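Local coordinates for protein putative agmatine deiminase (Streptococcus mutans, PDB 2EWO) that probably catalyses the hydrolytic deimination of agmatine to N-carbamoylputrescine and ammonia, as a member of the guanidino-modifying enzyme superfamily, at residues 168-172 / 263-267; 174-179 / 219-223; 191-195 / 206-210; 271-275 / 334-338. All blocks are in the same frame, centred on the assembly; numbering follows the deposited sequence.

Contact 1: 168-172 / 263-267; sequences DGEGT and DAKGR
Thr172 and Ala264 illustrate how one hydroxyl can serve two loops at once. OG1 of Thr172 accepts a hydrogen bond from the amide of Ala264 (N to OG1 3.0 Å, N-H...O angle 135°) and donates its own hydrogen bond to the carbonyl of the preceding residue, Gly171 O, at 2.8 Å from OG1. That second bond arrives from above the carbonyl plane. With OG1 beside the backbone N and anti to the carbonyl carbon (chi1 -58°), the hydroxyl faces the incoming amide, and the methyl of Ala264 settles against it and against Gly171 O.

Charges do the rest. Glu170 bends at chi2 and crosses the extended Lys265 chain at about a right angle; its OE2 forms a long salt bridge to Lys265 NZ, 3.4 Å away. The same oxygen meets the edge of the Arg267 guanidinium, a salt bridge whose accompanying hydrogen bond is weak and whose exact geometry is doubtful. Arg267 also pairs with Asp263 of its own loop, again with uncertain positions, while Asp263 OD1 weakly accepts the amide of Gly266 (N to OD1 3.0 Å). The four ionic residues thus make one network. Pro232 lies against both Glu170 and Arg267, and Phe229 touches Asp168 and Thr172. The arrangement is that of a tight beta-hairpin turn, between antiparallel strands 165-168 and 172-176, docked by a salt-bridge network onto the loop after helix 248-259.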
# COMPACT_ATOMS: atom_id res chain seq x y z
N ASP A 168 4.93 -11.18 38.50
CA ASP A 168 4.13 -10.93 39.69
C ASP A 168 4.68 -9.62 40.27
O ASP A 168 5.89 -9.34 40.17
CB ASP A 168 4.25 -12.09 40.70
CG ASP A 168 5.61 -12.14 41.40
OD1 ASP A 168 6.64 -12.38 40.74
OD2 ASP A 168 5.64 -11.94 42.63
N GLY A 169 3.80 -8.81 40.85
CA GLY A 169 4.22 -7.54 41.41
C GLY A 169 5.69 -7.41 41.80
O GLY A 169 6.38 -6.51 41.32
N GLU A 170 6.18 -8.32 42.65
CA GLU A 170 7.57 -8.26 43.11
C GLU A 170 8.60 -9.11 42.38
O GLU A 170 8.32 -10.20 41.89
CB GLU A 170 7.65 -8.56 44.62
CG GLU A 170 6.68 -9.63 45.13
CD GLU A 170 5.33 -9.04 45.57
OE1 GLU A 170 4.61 -8.47 44.72
OE2 GLU A 170 4.99 -9.16 46.78
N GLY A 171 9.82 -8.57 42.33
CA GLY A 171 10.96 -9.19 41.67
C GLY A 171 10.98 -10.64 41.22
O GLY A 171 11.90 -11.38 41.55
N THR A 172 9.99 -11.05 40.44
CA THR A 172 9.97 -12.43 39.98
C THR A 172 9.25 -12.54 38.65
O THR A 172 8.22 -11.90 38.44
CB THR A 172 9.28 -13.36 40.99
OG1 THR A 172 9.96 -13.27 42.26
CG2 THR A 172 9.33 -14.80 40.50
N ASP A 263 9.18 -17.85 45.24
CA ASP A 263 9.47 -16.59 44.56
C ASP A 263 10.55 -15.75 45.25
O ASP A 263 11.35 -16.27 46.04
CB ASP A 263 8.19 -15.76 44.40
CG ASP A 263 7.48 -15.50 45.71
OD1 ASP A 263 8.11 -14.98 46.66
OD2 ASP A 263 6.28 -15.82 45.78
N ALA A 264 10.57 -14.47 44.93
CA ALA A 264 11.55 -13.55 45.48
C ALA A 264 11.33 -13.29 46.96
O ALA A 264 12.20 -13.57 47.78
CB ALA A 264 11.53 -12.24 44.72
N LYS A 265 10.17 -12.75 47.29
CA LYS A 265 9.87 -12.44 48.69
C LYS A 265 9.93 -13.65 49.62
O LYS A 265 9.98 -13.49 50.84
CB LYS A 265 8.51 -11.73 48.80
CG LYS A 265 8.56 -10.30 48.28
CD LYS A 265 7.38 -9.46 48.76
CE LYS A 265 7.54 -7.99 48.35
NZ LYS A 265 6.50 -7.06 48.91
N GLY A 266 9.95 -14.85 49.04
CA GLY A 266 10.06 -16.05 49.85
C GLY A 266 8.88 -17.01 49.94
O GLY A 266 9.08 -18.21 50.10
N ARG A 267 7.66 -16.49 49.85
CA ARG A 267 6.48 -17.34 49.94
C ARG A 267 6.48 -18.46 48.91
O ARG A 267 7.02 -18.31 47.82
CB ARG A 267 5.22 -16.50 49.79
CG ARG A 267 5.29 -15.47 48.69
CD ARG A 267 4.04 -14.62 48.68
NE ARG A 267 4.28 -13.26 48.18
CZ ARG A 267 4.67 -12.98 46.94
NH1 ARG A 267 4.87 -13.94 46.05
NH2 ARG A 267 4.85 -11.71 46.59

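Contact 2: 174-179 / 219-223; sequences LVTEMC and TNGHI
Thr176 and Gly221 meet where a strand gives way directly to a short helix, at a buried point of the pentein (alpha/beta-propeller) fold expected of this family. Strand 172-176 runs into helix 177-180, and the loop 219-223 runs beside it, from Ile223, opposite Thr176, to Asn220, opposite Cys179.

The polar part is a single hydrogen bond: OG1 of Thr176 donates to the carbonyl O of Gly221, 2.7 Å away, although the place of that oxygen is somewhat uncertain. Chi1 of 161° carries OG1 away from the backbone N and out to the loop. Thr176 stands at the N-cap position, yet its hydroxyl is spent on this crossing bond and makes no capping bond to the helix.

Apolar contacts flank it. The extended Ile223 side chain carries CD1 to CB of Leu174, 3.4 Å away, and the methyl CG2 of Thr176 packs against Ile223 CB, 3.7 Å apart. On the helix side, the bent side chain of Met178, a selenomethionine, brings SE to within 3.7 Å of Gly221 CA. Positive phi at both Asn220 and Gly221 lets the loop turn here.

A sulfur-aromatic contact completes the set. The imidazole of His222, with Thr219 CB over the centre of one face and Trp123 meeting it as well, receives Cys179 at its edge: SG lies in the ring plane, 3.6 Å from His222 CD2.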
# COMPACT_ATOMS: atom_id res chain seq x y z
N LEU A 174 8.24 -15.40 35.23
CA LEU A 174 8.15 -16.79 34.78
C LEU A 174 8.49 -16.96 33.30
O LEU A 174 7.64 -16.75 32.44
CB LEU A 174 6.73 -17.32 35.02
CG LEU A 174 6.38 -17.76 36.44
CD1 LEU A 174 4.90 -18.16 36.53
CD2 LEU A 174 7.28 -18.93 36.82
N VAL A 175 9.73 -17.36 33.01
CA VAL A 175 10.15 -17.57 31.62
C VAL A 175 10.23 -19.07 31.31
O VAL A 175 10.26 -19.89 32.22
CB VAL A 175 11.54 -16.95 31.32
CG1 VAL A 175 11.53 -15.46 31.62
CG2 VAL A 175 12.62 -17.67 32.12
N THR A 176 10.28 -19.41 30.02
CA THR A 176 10.34 -20.80 29.57
C THR A 176 11.63 -21.03 28.78
O THR A 176 11.70 -20.70 27.60
CB THR A 176 9.07 -21.12 28.72
OG1 THR A 176 9.29 -22.28 27.92
CG2 THR A 176 8.71 -19.93 27.82
N GLU A 177 12.66 -21.60 29.41
CA GLU A 177 13.95 -21.81 28.73
C GLU A 177 13.93 -22.47 27.36
O GLU A 177 14.81 -22.22 26.54
CB GLU A 177 14.92 -22.58 29.64
CG GLU A 177 14.36 -23.88 30.17
CD GLU A 177 15.13 -24.42 31.37
OE1 GLU A 177 16.36 -24.13 31.49
OE2 GLU A 177 14.50 -25.15 32.18
N MSE A 178 12.92 -23.30 27.09
CA MSE A 178 12.83 -23.95 25.79
C MSE A 178 12.59 -22.91 24.67
O MSE A 178 12.65 -23.23 23.48
CB MSE A 178 11.69 -24.98 25.79
CG MSE A 178 11.59 -25.79 24.50
SE MSE A 178 9.87 -25.59 23.59
CE MSE A 178 9.27 -27.45 23.68
N CYS A 179 12.33 -21.67 25.08
CA CYS A 179 12.09 -20.57 24.14
C CYS A 179 13.15 -19.49 24.25
O CYS A 179 13.85 -19.21 23.29
CB CYS A 179 10.71 -19.97 24.39
SG CYS A 179 10.43 -18.40 23.55
N THR A 219 5.69 -20.91 18.53
CA THR A 219 6.13 -19.83 19.39
C THR A 219 7.41 -20.27 20.08
O THR A 219 8.10 -19.48 20.73
CB THR A 219 5.04 -19.48 20.44
OG1 THR A 219 4.91 -20.55 21.39
CG2 THR A 219 3.69 -19.26 19.76
N ASN A 220 7.73 -21.56 19.92
CA ASN A 220 8.92 -22.16 20.52
C ASN A 220 8.77 -22.32 22.02
O ASN A 220 9.71 -22.09 22.78
CB ASN A 220 10.17 -21.34 20.22
CG ASN A 220 10.49 -21.32 18.75
OD1 ASN A 220 10.43 -22.36 18.09
ND2 ASN A 220 10.84 -20.15 18.23
N GLY A 221 7.57 -22.71 22.43
CA GLY A 221 7.30 -22.93 23.83
C GLY A 221 7.16 -21.72 24.74
O GLY A 221 7.89 -21.59 25.72
N HIS A 222 6.22 -20.84 24.43
CA HIS A 222 5.99 -19.67 25.27
C HIS A 222 5.39 -20.15 26.59
O HIS A 222 4.75 -21.21 26.64
CB HIS A 222 5.02 -18.71 24.59
CG HIS A 222 5.68 -17.75 23.65
ND1 HIS A 222 4.96 -16.81 22.93
CD2 HIS A 222 6.98 -17.55 23.34
CE1 HIS A 222 5.80 -16.07 22.22
NE2 HIS A 222 7.03 -16.50 22.45
N ILE A 223 5.57 -19.36 27.65
CA ILE A 223 5.04 -19.72 28.96
C ILE A 223 3.59 -19.29 29.17
O ILE A 223 2.90 -19.81 30.04
CB ILE A 223 5.92 -19.12 30.10
CG1 ILE A 223 5.67 -19.87 31.40
CG2 ILE A 223 5.57 -17.65 30.31
CD1 ILE A 223 6.71 -19.59 32.44

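Contact 3: 191-195 / 206-210; sequences KEDIE and KVLWV
Helix 191-195 passes strand 206-210 with an axis separation of 10.4 Å and an angle of 127° between their directions, the backbones coming nearest at Glu195 and Val207. The gap is filled by the indole of Trp209, which two helix residues one turn apart grip in different ways. Lys191 lays its fully extended chain over one face: CE sits 3.6 Å from the centroid of the five-membered ring, a CH-pi contact, and NZ follows as a cation-pi partner over the same face, 4.4 Å from that centroid. The chain reaches this place because CG stands anti to the backbone N (chi1 -176°).

Glu195 works from the rim instead. Its CG lies at the ring edge in plane, and the carboxylate, turned out of the indole plane, takes the pyrrole N-H: Trp209 NE1 to Glu195 OE2 is 2.7 Å with an N-H...O angle of 146°. The oxygen is used on its anti side, with the donor tilted out of the carboxylate plane. On the opposite face of the indole, toward the rim, lies Val207 CG2, and Ile194 CG2 touches the far edge at CH2.

Beyond these residues, Leu181 packs on Ile194 and Trp209, Val175 of the neighbouring parallel strand 172-176 touches Val207 and Trp209, and helix 191-202 belongs to the beta-alpha-beta crossover that joins strands 172-176 and 206-210.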
# COMPACT_ATOMS: atom_id res chain seq x y z
N LYS A 191 22.58 -17.94 29.32
CA LYS A 191 21.42 -18.02 30.20
C LYS A 191 21.63 -17.05 31.36
O LYS A 191 20.68 -16.64 32.02
CB LYS A 191 21.24 -19.44 30.73
CG LYS A 191 19.99 -19.65 31.58
CD LYS A 191 19.96 -21.06 32.18
CE LYS A 191 18.74 -21.27 33.06
NZ LYS A 191 18.74 -22.63 33.65
N GLU A 192 22.89 -16.68 31.60
CA GLU A 192 23.24 -15.76 32.68
C GLU A 192 22.90 -14.34 32.24
O GLU A 192 22.24 -13.59 32.96
CB GLU A 192 24.74 -15.86 32.99
CG GLU A 192 25.44 -17.17 32.53
CD GLU A 192 24.96 -18.43 33.29
OE1 GLU A 192 23.76 -18.80 33.16
OE2 GLU A 192 25.80 -19.05 34.01
N ASP A 193 23.38 -13.99 31.05
CA ASP A 193 23.17 -12.68 30.44
C ASP A 193 21.67 -12.38 30.35
O ASP A 193 21.20 -11.33 30.80
CB ASP A 193 23.76 -12.63 29.01
CG ASP A 193 25.21 -13.15 28.94
OD1 ASP A 193 25.86 -13.30 30.00
OD2 ASP A 193 25.70 -13.39 27.81
N ILE A 194 20.93 -13.32 29.77
CA ILE A 194 19.48 -13.20 29.60
C ILE A 194 18.74 -12.92 30.90
O ILE A 194 17.82 -12.11 30.94
CB ILE A 194 18.91 -14.46 28.95
CG1 ILE A 194 19.51 -14.62 27.55
CG2 ILE A 194 17.39 -14.39 28.89
CD1 ILE A 194 19.20 -15.93 26.87
N GLU A 195 19.15 -13.58 31.97
CA GLU A 195 18.50 -13.35 33.25
C GLU A 195 18.74 -11.91 33.66
O GLU A 195 17.82 -11.22 34.11
CB GLU A 195 19.07 -14.29 34.32
CG GLU A 195 18.81 -15.78 34.06
CD GLU A 195 19.38 -16.66 35.15
OE1 GLU A 195 20.60 -16.55 35.42
OE2 GLU A 195 18.61 -17.46 35.73
N LYS A 206 14.50 -12.30 40.67
CA LYS A 206 14.56 -13.75 40.50
C LYS A 206 13.80 -14.26 39.29
O LYS A 206 12.66 -13.85 39.04
CB LYS A 206 14.02 -14.47 41.74
CG LYS A 206 14.10 -15.99 41.62
CD LYS A 206 13.61 -16.67 42.87
CE LYS A 206 13.86 -18.17 42.82
NZ LYS A 206 13.41 -18.83 44.07
N VAL A 207 14.42 -15.24 38.55
CA VAL A 207 13.76 -15.75 37.34
C VAL A 207 13.57 -17.27 37.45
O VAL A 207 14.54 -18.03 37.56
CB VAL A 207 14.62 -15.43 36.11
CG1 VAL A 207 16.09 -15.82 36.29
CG2 VAL A 207 14.16 -16.15 34.85
N LEU A 208 12.30 -17.67 37.42
CA LEU A 208 11.88 -19.09 37.49
C LEU A 208 11.88 -19.69 36.08
O LEU A 208 11.18 -19.22 35.18
CB LEU A 208 10.47 -19.19 38.06
CG LEU A 208 10.43 -19.19 39.59
CD1 LEU A 208 11.18 -18.01 40.20
CD2 LEU A 208 9.01 -19.11 40.15
N TRP A 209 12.66 -20.75 35.91
CA TRP A 209 12.83 -21.36 34.59
C TRP A 209 12.07 -22.68 34.42
O TRP A 209 12.61 -23.77 34.70
CB TRP A 209 14.31 -21.66 34.33
CG TRP A 209 15.15 -20.39 34.19
CD1 TRP A 209 15.74 -19.71 35.18
CD2 TRP A 209 15.44 -19.73 32.97
NE1 TRP A 209 16.43 -18.61 34.58
CE2 TRP A 209 16.24 -18.64 33.28
CE3 TRP A 209 15.10 -19.97 31.63
CZ2 TRP A 209 16.74 -17.76 32.32
CZ3 TRP A 209 15.60 -19.08 30.67
CH2 TRP A 209 16.39 -18.02 31.00
N VAL A 210 10.83 -22.55 33.94
CA VAL A 210 10.03 -23.72 33.58
C VAL A 210 10.74 -24.31 32.44
O VAL A 210 11.51 -23.64 31.74
CB VAL A 210 8.62 -23.39 33.17
CG1 VAL A 210 7.91 -24.59 32.53
CG2 VAL A 210 7.76 -22.97 34.35

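Contact 4: 271-275 / 334-338; sequences VHKMC and QVQEM
Met338, Gln334 and Met274 bury the most surface here, and each meets the other segment differently. Met338, a selenomethionine on helix 328-338, slides past His272 in the opposite direction: its CG lies in the plane of the imidazole at the edge, 3.3 Å from ND1, while its terminal CE reaches CB of the same histidine. SE itself approaches that ring only obliquely, 5.5 Å from the centroid. His272 NE2 has a weak hydrogen bond to Glu234.

Met274, also selenomethionine, starts with CG anti to the backbone N (chi1 -174°) and then folds at both later torsions. The hook brings CE against Val335 CG1 at 3.3 Å and against Met338 SE at 3.7 Å, meeting the Met338 chain at about a right angle. Tyr308 and Phe311 also touch Met274.

One turn before Met338, Gln334 extends its amide over the backbone from Lys273 to Cys275. NE2 lies near Lys273 O and OE1 near Cys275 N, but neither pair has the angle of a hydrogen bond. With none found between the two segments, the loop probably rests on the helix mainly through van der Waals contacts of methionine, valine and histidine side chains, the selenium standing in for sulfur.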
# COMPACT_ATOMS: atom_id res chain seq x y z
N VAL A 271 0.35 -23.29 43.78
CA VAL A 271 -0.02 -23.71 42.42
C VAL A 271 -1.50 -24.10 42.25
O VAL A 271 -2.05 -24.81 43.08
CB VAL A 271 0.83 -24.92 41.97
CG1 VAL A 271 0.53 -25.26 40.52
CG2 VAL A 271 2.31 -24.64 42.18
N HIS A 272 -2.14 -23.63 41.18
CA HIS A 272 -3.53 -23.99 40.95
C HIS A 272 -3.63 -24.99 39.82
O HIS A 272 -2.61 -25.45 39.29
CB HIS A 272 -4.40 -22.78 40.62
CG HIS A 272 -4.77 -21.97 41.81
ND1 HIS A 272 -5.89 -21.17 41.85
CD2 HIS A 272 -4.15 -21.80 43.00
CE1 HIS A 272 -5.95 -20.55 43.01
NE2 HIS A 272 -4.90 -20.91 43.73
N LYS A 273 -4.85 -25.33 39.44
CA LYS A 273 -5.03 -26.29 38.37
C LYS A 273 -6.06 -25.89 37.33
O LYS A 273 -7.23 -25.68 37.63
CB LYS A 273 -5.40 -27.66 38.94
CG LYS A 273 -4.22 -28.46 39.49
CD LYS A 273 -4.65 -29.89 39.78
CE LYS A 273 -3.52 -30.73 40.36
NZ LYS A 273 -3.96 -32.14 40.57
N MSE A 274 -5.59 -25.79 36.09
CA MSE A 274 -6.44 -25.45 34.96
C MSE A 274 -6.61 -26.76 34.20
O MSE A 274 -5.81 -27.68 34.38
CB MSE A 274 -5.74 -24.41 34.07
CG MSE A 274 -6.59 -23.86 32.90
SE MSE A 274 -8.12 -22.76 33.48
CE MSE A 274 -7.12 -21.28 34.26
N CYS A 275 -7.64 -26.87 33.37
CA CYS A 275 -7.84 -28.10 32.62
C CYS A 275 -7.43 -27.88 31.17
O CYS A 275 -7.26 -26.75 30.72
CB CYS A 275 -9.30 -28.53 32.67
SG CYS A 275 -10.39 -27.45 31.72
N GLN A 334 -13.13 -23.49 37.07
CA GLN A 334 -11.80 -23.42 37.66
C GLN A 334 -11.31 -21.99 37.81
O GLN A 334 -10.90 -21.58 38.91
CB GLN A 334 -10.80 -24.23 36.84
CG GLN A 334 -11.13 -25.71 36.74
CD GLN A 334 -9.89 -26.58 36.55
OE1 GLN A 334 -9.15 -26.43 35.57
NE2 GLN A 334 -9.67 -27.50 37.49
N VAL A 335 -11.36 -21.23 36.71
CA VAL A 335 -10.90 -19.83 36.70
C VAL A 335 -11.69 -18.99 37.69
O VAL A 335 -11.17 -18.03 38.29
CB VAL A 335 -11.04 -19.18 35.28
CG1 VAL A 335 -10.18 -19.92 34.27
CG2 VAL A 335 -12.50 -19.17 34.84
N GLN A 336 -12.95 -19.38 37.87
CA GLN A 336 -13.87 -18.72 38.79
C GLN A 336 -13.33 -18.82 40.22
O GLN A 336 -13.36 -17.84 40.98
CB GLN A 336 -15.24 -19.39 38.68
CG GLN A 336 -16.37 -18.58 39.25
CD GLN A 336 -16.33 -17.15 38.78
OE1 GLN A 336 -15.47 -16.38 39.20
NE2 GLN A 336 -17.27 -16.79 37.91
N GLU A 337 -12.83 -20.00 40.57
CA GLU A 337 -12.26 -20.27 41.89
C GLU A 337 -11.11 -19.30 42.15
O GLU A 337 -11.09 -18.60 43.17
CB GLU A 337 -11.69 -21.70 41.97
CG GLU A 337 -12.54 -22.83 41.36
CD GLU A 337 -13.93 -22.96 41.97
OE1 GLU A 337 -14.03 -23.02 43.22
OE2 GLU A 337 -14.91 -23.02 41.19
N MSE A 338 -10.15 -19.28 41.22
CA MSE A 338 -8.97 -18.43 41.30
C MSE A 338 -9.34 -16.97 41.53
O MSE A 338 -8.86 -16.32 42.47
CB MSE A 338 -8.17 -18.56 40.02
CG MSE A 338 -7.92 -19.99 39.60
SE MSE A 338 -7.30 -20.14 37.76
CE MSE A 338 -5.98 -21.58 37.96

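How the contacts relate
Three of the four contacts fit one within another. From the N terminus, the chain enters contact 1 at 168-172, contact 2 at 174-179 and contact 3 at 191-195, then closes them in reverse order: contact 3 at 206-210, contact 2 at 219-223 and contact 1 at 263-267. No pair crosses. Contact 4 follows in series, opening at 271-275 soon after contact 1 closes and ending at 334-338. Backbone hydrogen bonds from Val175 to Leu208 and Val210 probably join contacts 2 and 3 within one sheet, and Thr172 packs on Leu208 between contacts 1 and 3. Contact 4, about 20 Å from contact 1 between centres, ties the next stretch to helix 328-338.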